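Local coordinates for envelope glycoprotein (Thogoto virus, PDB 5XEA) that probably attaches the virion to a host-cell receptor and afterwards drives fusion of the viral and host membranes, at residues K428-D431 against A432-T436; A290-A293 against F294-G298. All coordinates share one frame; numbering follows the deposited sequence.

Overall arrangement
Along the chain, interaction 2 comes first, near the start of the long helix 282-327; interaction 1 follows well over a hundred residues later, in the short helix 421-437. Their centres lie 48 Å apart and their nearest atoms about 32 Å, so they do not touch. Each is a pair of consecutive helical segments, and both reach neighbouring copies of the protein in the trimer. Both helices bring equivalent residues of two chains together. This elongated gp64-type fusogen is thus joined across its subunits at two well-separated levels, one in each helix.

Interaction 1 (K428-D431 against A432-T436); sequences KSKD and ALIQT
K428, S429, K430 and D431 each offer their carbonyl to the N-H four residues on, at A432, L433, I434 and Q435, in an unbroken alpha-helical ladder of 2.9 to 3.2 Å. On one face the side chains of K430 and I434 run alongside each other in the same direction, with K430 CG 4.1 Å from I434 CD1. I434 CG1 also leans over K430 O at 3.4 Å, since it sits beside its own backbone N (chi1 -69°). A bend at chi3 turns the lysine so that its NZ forms a salt bridge of 3.4 Å to OD2 of D431. The carbonyl O of D431, besides receiving Q435 N, accepts a hydrogen bond from a water 2.7 Å away, and that water in turn accepts from Q435 NE2. At the next residue, A432 O takes both T436 N and T436 OG1, the hydroxyl at 2.8 Å, one donor from each side of the carbonyl plane. R141 NH2 is hydrogen-bonded to S429 O, and the same arginine touches A432 and L433. The segments form a regular stretch of alpha helix, with R141 of strand 133-156 against one part of it and I434 packed on I434 of the third subunit in the trimer interface.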
# COMPACT_ATOMS: atom_id res chain seq x y z
N LYS B 428 20.85 9.61 6.42
CA LYS B 428 22.17 9.34 5.84
C LYS B 428 23.27 10.13 6.53
O LYS B 428 24.39 9.64 6.71
CB LYS B 428 22.16 9.67 4.34
CG LYS B 428 21.38 8.66 3.49
CD LYS B 428 21.22 9.11 2.03
CE LYS B 428 20.15 8.26 1.33
NZ LYS B 428 19.76 8.81 -0.00
N SER B 429 22.99 11.38 6.90
CA SER B 429 23.99 12.16 7.63
C SER B 429 24.32 11.51 8.98
O SER B 429 25.49 11.39 9.36
CB SER B 429 23.48 13.59 7.83
OG SER B 429 24.33 14.30 8.72
N LYS B 430 23.28 11.07 9.70
CA LYS B 430 23.47 10.36 10.96
C LYS B 430 24.24 9.06 10.76
O LYS B 430 25.14 8.74 11.54
CB LYS B 430 22.12 10.05 11.62
CG LYS B 430 22.25 9.10 12.85
CD LYS B 430 21.01 8.25 13.11
CE LYS B 430 20.63 7.41 11.90
NZ LYS B 430 19.89 6.19 12.28
N ASP B 431 23.88 8.29 9.73
CA ASP B 431 24.56 7.01 9.49
C ASP B 431 26.03 7.23 9.16
O ASP B 431 26.90 6.48 9.62
CB ASP B 431 23.89 6.25 8.35
CG ASP B 431 22.49 5.78 8.70
OD1 ASP B 431 21.67 5.61 7.76
OD2 ASP B 431 22.21 5.56 9.90
N ALA B 432 26.31 8.25 8.35
CA ALA B 432 27.69 8.55 7.98
C ALA B 432 28.50 9.01 9.19
O ALA B 432 29.69 8.70 9.29
CB ALA B 432 27.69 9.61 6.88
N LEU B 433 27.89 9.76 10.11
CA LEU B 433 28.63 10.16 11.31
C LEU B 433 29.02 8.95 12.15
O LEU B 433 30.13 8.89 12.69
CB LEU B 433 27.80 11.16 12.14
CG LEU B 433 28.52 11.70 13.40
CD1 LEU B 433 29.82 12.42 13.06
CD2 LEU B 433 27.60 12.58 14.25
N ILE B 434 28.12 7.97 12.24
CA ILE B 434 28.40 6.75 13.00
C ILE B 434 29.56 5.99 12.38
O ILE B 434 30.41 5.43 13.08
CB ILE B 434 27.12 5.87 13.06
CG1 ILE B 434 26.04 6.53 13.95
CG2 ILE B 434 27.47 4.45 13.58
CD1 ILE B 434 24.59 5.90 13.79
N GLN B 435 29.61 5.93 11.04
CA GLN B 435 30.71 5.23 10.39
C GLN B 435 32.04 5.93 10.65
O GLN B 435 33.04 5.27 10.96
CB GLN B 435 30.44 5.11 8.89
CG GLN B 435 29.25 4.13 8.51
CD GLN B 435 29.48 2.71 9.08
OE1 GLN B 435 30.49 2.05 8.77
NE2 GLN B 435 28.57 2.25 9.93
N THR B 436 32.08 7.27 10.57
CA THR B 436 33.33 7.98 10.72
C THR B 436 33.82 7.97 12.17
O THR B 436 35.03 7.96 12.42
CB THR B 436 33.20 9.43 10.28
OG1 THR B 436 32.37 9.51 9.11
CG2 THR B 436 34.56 9.92 9.92
O HOH W 1 26.17 3.85 9.90

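Interaction 2 (A290-A293 against F294-G298); sequences AAQA and FELEG
A293, F294 and Q292 bury the most surface in this turn of helix 282-327, and each meets the rest mainly through the backbone. A293 O receives E297 N at 3.0 Å, F294 N gives its hydrogen to A290 O, and Q292 O accepts from L296 N at 2.9 Å; E295 N to A291 O, with an N-H...O angle of 169°, completes the four bonds.

Q292 is the one that also makes a true side-chain contact. Its CG lies anti to the backbone N (chi1 -176°) and the chain runs on extended, bringing it alongside L296, whose CD1 rests 3.6 Å from Q292 CG. L296 CG sits over Q292 O at 3.2 Å, so the leucine probably helps to cover that hydrogen-bonded carbonyl.

A293 carries only a methyl, which packs on A408 of the third subunit. Its carbonyl O is approached at 3.3 Å by CG of E297, whose chain is then bent at chi2. The far end of that glutamate is held by the third subunit, where OE2 is hydrogen-bonded to A408 N and S407 OG.

F294 swings its ring clear of the preceding turn, and E295 OE2 lies in the ring plane at the edge, 3.7 Å from CD2. That is probably a favourable place for a carboxylate oxygen, next to the slightly positive ring hydrogens. The ring itself meets F207 and F230 of the second subunit, its plane inclined at about 50° to that of F207.

With Q292 packed on Q292 of the third subunit and F294 meeting aromatic rings of the second, this short run of residues serves both neighbours at once. Such burial among three chains is characteristic of the long central helix in the trimeric core of gp64-like, class III fusion glycoproteins.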
# COMPACT_ATOMS: atom_id res chain seq x y z
N ALA B 290 -8.87 -8.19 -1.07
CA ALA B 290 -9.98 -9.10 -0.78
C ALA B 290 -11.33 -8.42 -0.94
O ALA B 290 -12.30 -9.05 -1.38
CB ALA B 290 -9.85 -9.68 0.62
N ALA B 291 -11.42 -7.14 -0.56
CA ALA B 291 -12.65 -6.37 -0.70
C ALA B 291 -13.00 -6.17 -2.17
O ALA B 291 -14.16 -6.34 -2.58
CB ALA B 291 -12.51 -5.03 0.02
N GLN B 292 -12.01 -5.76 -2.97
CA GLN B 292 -12.18 -5.69 -4.42
C GLN B 292 -12.71 -7.00 -4.98
O GLN B 292 -13.66 -7.01 -5.78
CB GLN B 292 -10.84 -5.32 -5.07
CG GLN B 292 -10.89 -5.12 -6.58
CD GLN B 292 -9.50 -4.92 -7.22
OE1 GLN B 292 -9.16 -3.82 -7.66
NE2 GLN B 292 -8.71 -5.99 -7.29
N ALA B 293 -12.12 -8.13 -4.56
CA ALA B 293 -12.53 -9.43 -5.09
C ALA B 293 -13.99 -9.73 -4.74
O ALA B 293 -14.73 -10.27 -5.57
CB ALA B 293 -11.62 -10.54 -4.55
N PHE B 294 -14.39 -9.44 -3.50
CA PHE B 294 -15.76 -9.73 -3.10
C PHE B 294 -16.73 -8.89 -3.92
O PHE B 294 -17.74 -9.41 -4.42
CB PHE B 294 -15.94 -9.47 -1.61
CG PHE B 294 -17.36 -9.60 -1.15
CD1 PHE B 294 -17.87 -10.85 -0.80
CD2 PHE B 294 -18.20 -8.50 -1.11
CE1 PHE B 294 -19.20 -10.98 -0.41
CE2 PHE B 294 -19.54 -8.64 -0.72
CZ PHE B 294 -20.03 -9.88 -0.36
N GLU B 295 -16.43 -7.60 -4.09
CA GLU B 295 -17.32 -6.74 -4.86
C GLU B 295 -17.38 -7.17 -6.32
O GLU B 295 -18.45 -7.14 -6.94
CB GLU B 295 -16.87 -5.28 -4.73
CG GLU B 295 -16.91 -4.76 -3.30
CD GLU B 295 -18.32 -4.60 -2.74
OE1 GLU B 295 -19.23 -4.20 -3.49
OE2 GLU B 295 -18.52 -4.86 -1.53
N LEU B 296 -16.24 -7.59 -6.89
CA LEU B 296 -16.25 -7.98 -8.30
C LEU B 296 -17.00 -9.29 -8.53
O LEU B 296 -17.66 -9.45 -9.57
CB LEU B 296 -14.82 -8.08 -8.83
CG LEU B 296 -14.05 -6.76 -8.97
CD1 LEU B 296 -12.54 -7.01 -9.13
CD2 LEU B 296 -14.58 -5.93 -10.13
N GLU B 297 -16.93 -10.23 -7.58
CA GLU B 297 -17.72 -11.45 -7.73
C GLU B 297 -19.21 -11.18 -7.48
O GLU B 297 -20.07 -11.87 -8.04
CB GLU B 297 -17.21 -12.55 -6.79
CG GLU B 297 -15.76 -13.00 -7.08
CD GLU B 297 -15.63 -13.82 -8.36
OE1 GLU B 297 -16.47 -14.70 -8.58
OE2 GLU B 297 -14.70 -13.57 -9.15
N GLY B 298 -19.53 -10.18 -6.66
CA GLY B 298 -20.90 -9.73 -6.55
C GLY B 298 -21.41 -9.09 -7.83
O GLY B 298 -22.53 -9.35 -8.27